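Methyl-CpG-binding domain protein 3 (Homo sapiens, PDB 6CCG) binds DNA that carries methylated CpG sites through its methyl-CpG-binding domain, and probably takes part in regulating transcription. Local coordinates at residues E20-R25 against D34-S39; P11-G16 against M59-F64. All blocks are in the same frame, centred on the assembly; numbering follows the deposited sequence.

Overall arrangement
Contact 1 pairs residues 20-25 with 34-39 in the central hairpin of the domain and carries the DNA-reading arginine. Contact 2 joins two loops, 11-16 and 59-64, near the helix 48-55. The centres of the two contacts lie about 17 Å apart, on opposite sides of the centre of the chain. Tyr37 connects them: its OH packs 3.5 Å from CZ of Phe64, and its CD1 lies 3.6 Å from CD1 of Leu13. In contact 1 Arg24 bonds directly to a guanine of chain C. The nearest atom of contact 2 is about 8 Å from the DNA, so this contact does not touch it.

Contact 1: E20-R25 against D34-S39; sequences EEVPRR and DVFYYS. With nucleotides of chain C.
Arg24 grips Asp34 side-on with two nitrogens, one for each carboxylate oxygen. Arg24 NE donates to Asp34 OD2 at 2.8 Å. Arg24 NH2 donates to Asp34 OD1 at 2.9 Å. Both oxygens are met on their syn sides. The guanidinium and carboxylate planes are 25° apart, so the pair is nearly coplanar. The Arg24 chain is extended from CG to NE, and the salt bridge fixes the rotation of its flat end. The edge of the guanidinium meets the guanine DG7 of chain C. Arg24 NH1 donates to DG7 N7 at 2.8 Å. Arg24 NH2 donates to DG7 O6 at 3.0 Å. Ser29 OG is a further partner of Arg24 NH1. The methylated cytosine 5CM6 of chain C lies over one face of the guanidinium. The methyl carbon C5A of 5CM6 is 3.5 Å from Arg24 NH2. The backbone N of Arg25 donates to phosphate oxygen OP2 of the same nucleotide. The carboxylate would probably also stabilise the arginine charge.

One shell out, a water bridges Asp34 OD2 and Val22 O.

The strands behind are antiparallel. Glu20 faces Phe36, and Val22 faces Asp34, both as hydrogen-bonded pairs. Glu21 and Val35 form the non-hydrogen-bonded pair between them. On the sheet face of Glu20, Val22 CG2 meets the edge of the Phe36 ring, 3.7 Å from Phe36 CE2. Glu20 CG is anti to the backbone N (chi1 175°), and the chain runs on extended. Glu20 OE1 accepts from Tyr38 OH at 2.7 Å, from above the carboxylate plane.

The arrangement is typical of a methyl-CpG-binding domain: a beta hairpin presents an arginine, buttressed by an aspartate, to the guanine that follows the methylcytosine.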
# COMPACT_ATOMS: atom_id res chain seq x y z
N GLU A 20 3.28 3.77 -0.69
CA GLU A 20 3.24 5.21 -0.94
C GLU A 20 2.02 5.80 -0.26
O GLU A 20 0.93 5.22 -0.31
CB GLU A 20 3.19 5.51 -2.44
CG GLU A 20 3.03 6.98 -2.81
CD GLU A 20 2.90 7.17 -4.30
OE1 GLU A 20 1.87 6.74 -4.88
OE2 GLU A 20 3.82 7.75 -4.90
N GLU A 21 2.24 6.96 0.40
CA GLU A 21 1.17 7.78 0.97
C GLU A 21 1.15 9.07 0.18
O GLU A 21 2.21 9.67 -0.00
CB GLU A 21 1.48 8.15 2.41
CG GLU A 21 1.53 7.00 3.37
CD GLU A 21 1.91 7.43 4.77
OE1 GLU A 21 1.80 8.63 5.09
OE2 GLU A 21 2.33 6.58 5.55
N VAL A 22 -0.03 9.48 -0.28
CA VAL A 22 -0.19 10.70 -1.07
C VAL A 22 -1.31 11.52 -0.41
O VAL A 22 -2.47 11.22 -0.61
CB VAL A 22 -0.59 10.40 -2.53
CG1 VAL A 22 -0.72 11.71 -3.33
CG2 VAL A 22 0.41 9.45 -3.20
N PRO A 23 -0.95 12.55 0.39
CA PRO A 23 -2.02 13.36 0.94
C PRO A 23 -2.73 14.14 -0.17
O PRO A 23 -2.08 14.68 -1.08
CB PRO A 23 -1.29 14.33 1.90
CG PRO A 23 0.12 14.36 1.45
CD PRO A 23 0.39 13.13 0.61
N ARG A 24 -4.04 14.20 -0.07
CA ARG A 24 -4.86 15.02 -0.99
C ARG A 24 -4.66 16.50 -0.71
O ARG A 24 -4.67 16.91 0.45
CB ARG A 24 -6.33 14.64 -0.86
CG ARG A 24 -6.59 13.21 -1.29
CD ARG A 24 -8.03 12.86 -1.13
NE ARG A 24 -8.27 11.45 -1.44
CZ ARG A 24 -9.45 10.93 -1.78
NH1 ARG A 24 -10.56 11.69 -1.87
NH2 ARG A 24 -9.54 9.65 -2.03
N ARG A 25 -4.50 17.29 -1.79
CA ARG A 25 -4.17 18.73 -1.71
C ARG A 25 -5.38 19.66 -1.64
O ARG A 25 -5.25 20.77 -1.15
CB ARG A 25 -3.37 19.17 -2.97
CG ARG A 25 -2.04 18.47 -3.19
CD ARG A 25 -0.98 19.00 -2.24
NE ARG A 25 0.13 18.04 -2.11
CZ ARG A 25 1.09 18.11 -1.18
NH1 ARG A 25 1.12 19.10 -0.27
NH2 ARG A 25 2.05 17.17 -1.16
N ASP A 34 -4.26 8.99 0.79
CA ASP A 34 -4.41 7.76 -0.01
C ASP A 34 -3.13 6.96 0.11
O ASP A 34 -2.02 7.53 0.10
CB ASP A 34 -4.67 8.08 -1.49
CG ASP A 34 -5.97 8.82 -1.68
OD1 ASP A 34 -7.05 8.19 -1.55
OD2 ASP A 34 -5.90 10.05 -1.93
N VAL A 35 -3.29 5.64 0.19
CA VAL A 35 -2.19 4.70 0.30
C VAL A 35 -2.20 3.80 -0.95
O VAL A 35 -3.26 3.29 -1.32
CB VAL A 35 -2.35 3.86 1.58
CG1 VAL A 35 -1.28 2.74 1.66
CG2 VAL A 35 -2.24 4.77 2.78
N PHE A 36 -1.04 3.68 -1.60
CA PHE A 36 -0.82 2.85 -2.75
C PHE A 36 0.33 1.87 -2.46
O PHE A 36 1.17 2.14 -1.59
CB PHE A 36 -0.49 3.71 -3.95
CG PHE A 36 -1.53 4.76 -4.24
CD1 PHE A 36 -2.78 4.40 -4.74
CD2 PHE A 36 -1.30 6.10 -3.90
CE1 PHE A 36 -3.80 5.39 -4.98
CE2 PHE A 36 -2.27 7.07 -4.16
CZ PHE A 36 -3.52 6.72 -4.69
N TYR A 37 0.34 0.74 -3.17
CA TYR A 37 1.48 -0.19 -3.20
C TYR A 37 1.97 -0.41 -4.64
O TYR A 37 1.18 -0.37 -5.59
CB TYR A 37 1.12 -1.53 -2.55
CG TYR A 37 0.83 -1.37 -1.10
CD1 TYR A 37 1.84 -1.44 -0.15
CD2 TYR A 37 -0.46 -1.03 -0.68
CE1 TYR A 37 1.57 -1.22 1.20
CE2 TYR A 37 -0.74 -0.81 0.66
CZ TYR A 37 0.26 -0.92 1.59
OH TYR A 37 -0.04 -0.72 2.88
N TYR A 38 3.27 -0.60 -4.79
CA TYR A 38 3.86 -0.81 -6.10
C TYR A 38 4.55 -2.14 -6.09
O TYR A 38 5.32 -2.44 -5.16
CB TYR A 38 4.82 0.31 -6.46
CG TYR A 38 4.11 1.64 -6.65
CD1 TYR A 38 3.84 2.46 -5.56
CD2 TYR A 38 3.71 2.08 -7.92
CE1 TYR A 38 3.18 3.68 -5.72
CE2 TYR A 38 3.06 3.29 -8.11
CZ TYR A 38 2.79 4.10 -7.01
OH TYR A 38 2.14 5.31 -7.20
N SER A 39 4.27 -2.97 -7.10
CA SER A 39 5.02 -4.22 -7.27
C SER A 39 6.49 -3.92 -7.70
O SER A 39 6.79 -2.80 -8.09
CB SER A 39 4.33 -5.11 -8.32
OG SER A 39 4.39 -4.54 -9.60
N1 5CM C 6 -10.69 12.05 -6.01
C2 5CM C 6 -11.56 11.04 -6.55
N3 5CM C 6 -11.18 9.72 -6.56
C4 5CM C 6 -9.97 9.34 -6.06
C5 5CM C 6 -9.06 10.36 -5.50
C5A 5CM C 6 -7.69 10.04 -4.93
C6 5CM C 6 -9.47 11.69 -5.50
O2 5CM C 6 -12.68 11.28 -7.02
N4 5CM C 6 -9.66 8.02 -6.11
C1' 5CM C 6 -11.11 13.45 -6.00
C2' 5CM C 6 -11.81 13.79 -4.70
C3' 5CM C 6 -11.39 15.17 -4.33
C4' 5CM C 6 -10.59 15.59 -5.54
O4' 5CM C 6 -10.03 14.38 -6.08
O3' 5CM C 6 -12.49 16.06 -4.29
C5' 5CM C 6 -9.55 16.60 -5.23
O5' 5CM C 6 -8.39 15.93 -4.76
P 5CM C 6 -7.10 16.61 -5.33
OP1 5CM C 6 -7.51 18.01 -5.64
OP2 5CM C 6 -5.90 16.32 -4.45
P DG C 7 -13.59 16.01 -3.13
OP1 DG C 7 -14.21 17.38 -3.08
OP2 DG C 7 -13.00 15.45 -1.89
O5' DG C 7 -14.72 15.06 -3.73
C5' DG C 7 -15.38 15.38 -4.98
C4' DG C 7 -16.38 14.30 -5.34
O4' DG C 7 -15.70 13.02 -5.48
C3' DG C 7 -17.47 14.07 -4.29
O3' DG C 7 -18.71 13.78 -4.96
C2' DG C 7 -16.93 12.90 -3.49
C1' DG C 7 -16.18 12.08 -4.54
N9 DG C 7 -15.02 11.32 -4.06
C8 DG C 7 -13.96 11.85 -3.36
N7 DG C 7 -13.01 10.98 -3.14
C5 DG C 7 -13.47 9.81 -3.73
C6 DG C 7 -12.89 8.52 -3.75
O6 DG C 7 -11.80 8.16 -3.29
N1 DG C 7 -13.70 7.61 -4.43
C2 DG C 7 -14.92 7.91 -5.00
N2 DG C 7 -15.56 6.90 -5.60
N3 DG C 7 -15.48 9.11 -4.95
C4 DG C 7 -14.70 10.01 -4.32
O HOH W 1 -3.93 11.15 -2.97

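Contact 2: P11-G16 against M59-F64; sequences PALPQG and MDLSTF
Leu13 and Phe64 meet at about a right angle, methyl over ring. In Phe64, CG is anti to the backbone N (chi1 178°), and the side chain leaves the backbone toward the 11-16 loop. Phe64 CD1 lies 4.1 Å from Ala12 CB. Phe64 CE1 comes nearer to Ala12 CB, at 3.8 Å, and meets it at the ring edge. Phe64 CZ touches Leu13 CD2 at 4.0 Å, and Phe64 CE1 touches it too. That methyl sits over one ring face, offset toward the rim, in a CH-pi contact. An alanine in place of Phe64 would probably open a gap beside Leu13, leaving its CD2 without the ring face and Ala12 CB without the ring edge.

Leu13 CD2 also touches Leu61 CD2 and the methyl CE of Met59. The Met59 chain bends at its end (chi3 -74°), bringing CE to 3.5 Å from Ala12 O. Met59 SD packs 3.7 Å from Pro14 CD. A type I beta turn runs from Leu61 to Phe64.

Leu55 of helix 48-55 touches Leu13, Pro14 and Leu61, while Leu51 touches Phe64. Met71 of strand 70-71 packs on Met59 and Phe64. The contact thus ties the loop before strand 18-23 to the helix and the C-terminal strands.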
# COMPACT_ATOMS: atom_id res chain seq x y z
N PRO A 11 8.32 -3.36 4.22
CA PRO A 11 8.90 -4.60 4.73
C PRO A 11 7.88 -5.69 5.04
O PRO A 11 8.25 -6.81 5.19
CB PRO A 11 9.64 -4.15 6.00
CG PRO A 11 9.00 -2.89 6.42
CD PRO A 11 8.49 -2.23 5.18
N ALA A 12 6.60 -5.36 5.16
CA ALA A 12 5.56 -6.36 5.36
C ALA A 12 5.26 -7.21 4.09
O ALA A 12 4.57 -8.20 4.19
CB ALA A 12 4.29 -5.71 5.87
N LEU A 13 5.75 -6.77 2.92
CA LEU A 13 5.51 -7.44 1.63
C LEU A 13 6.86 -7.99 1.06
O LEU A 13 7.91 -7.70 1.61
CB LEU A 13 4.86 -6.45 0.64
CG LEU A 13 3.51 -5.85 1.07
CD1 LEU A 13 3.08 -4.77 0.11
CD2 LEU A 13 2.44 -6.93 1.15
N PRO A 14 6.81 -8.78 -0.03
CA PRO A 14 8.06 -9.39 -0.51
C PRO A 14 9.07 -8.35 -0.99
O PRO A 14 8.73 -7.15 -1.14
CB PRO A 14 7.60 -10.28 -1.68
CG PRO A 14 6.20 -10.62 -1.34
CD PRO A 14 5.66 -9.31 -0.78
N GLN A 15 10.29 -8.80 -1.22
CA GLN A 15 11.39 -7.96 -1.72
C GLN A 15 10.98 -7.15 -2.93
O GLN A 15 10.35 -7.67 -3.86
CB GLN A 15 12.63 -8.82 -2.08
N GLY A 16 11.27 -5.86 -2.88
CA GLY A 16 10.99 -4.94 -3.97
C GLY A 16 9.61 -4.27 -3.99
O GLY A 16 9.40 -3.39 -4.81
N MET A 59 1.72 -15.31 -0.25
CA MET A 59 1.80 -15.05 1.19
C MET A 59 0.46 -14.84 1.85
O MET A 59 -0.54 -14.53 1.19
CB MET A 59 2.64 -13.80 1.41
CG MET A 59 2.03 -12.56 0.75
SD MET A 59 3.03 -11.13 1.02
CE MET A 59 2.72 -10.76 2.74
N ASP A 60 0.48 -14.92 3.17
CA ASP A 60 -0.68 -14.69 4.02
C ASP A 60 -0.96 -13.17 4.16
O ASP A 60 -0.20 -12.46 4.79
CB ASP A 60 -0.39 -15.30 5.40
CG ASP A 60 -1.60 -15.32 6.33
OD1 ASP A 60 -2.70 -14.87 5.96
OD2 ASP A 60 -1.42 -15.84 7.46
N LEU A 61 -2.05 -12.71 3.55
CA LEU A 61 -2.51 -11.30 3.72
C LEU A 61 -3.71 -11.15 4.65
O LEU A 61 -4.27 -10.05 4.74
CB LEU A 61 -2.85 -10.67 2.36
CG LEU A 61 -1.70 -10.42 1.40
CD1 LEU A 61 -2.25 -9.80 0.14
CD2 LEU A 61 -0.63 -9.52 1.99
N SER A 62 -4.09 -12.19 5.38
CA SER A 62 -5.30 -12.11 6.23
C SER A 62 -5.19 -11.02 7.32
O SER A 62 -6.18 -10.34 7.61
CB SER A 62 -5.61 -13.47 6.85
OG SER A 62 -4.49 -13.97 7.55
N THR A 63 -4.00 -10.83 7.88
CA THR A 63 -3.77 -9.80 8.93
C THR A 63 -2.97 -8.57 8.45
O THR A 63 -2.49 -7.79 9.27
CB THR A 63 -3.03 -10.41 10.13
OG1 THR A 63 -1.75 -10.90 9.71
CG2 THR A 63 -3.85 -11.53 10.76
N PHE A 64 -2.82 -8.41 7.13
CA PHE A 64 -2.15 -7.27 6.55
C PHE A 64 -3.13 -6.07 6.52
O PHE A 64 -4.20 -6.15 5.92
CB PHE A 64 -1.66 -7.57 5.14
CG PHE A 64 -0.98 -6.40 4.47
CD1 PHE A 64 0.28 -5.96 4.90
CD2 PHE A 64 -1.59 -5.73 3.44
CE1 PHE A 64 0.92 -4.88 4.29
CE2 PHE A 64 -0.96 -4.65 2.82
CZ PHE A 64 0.31 -4.23 3.24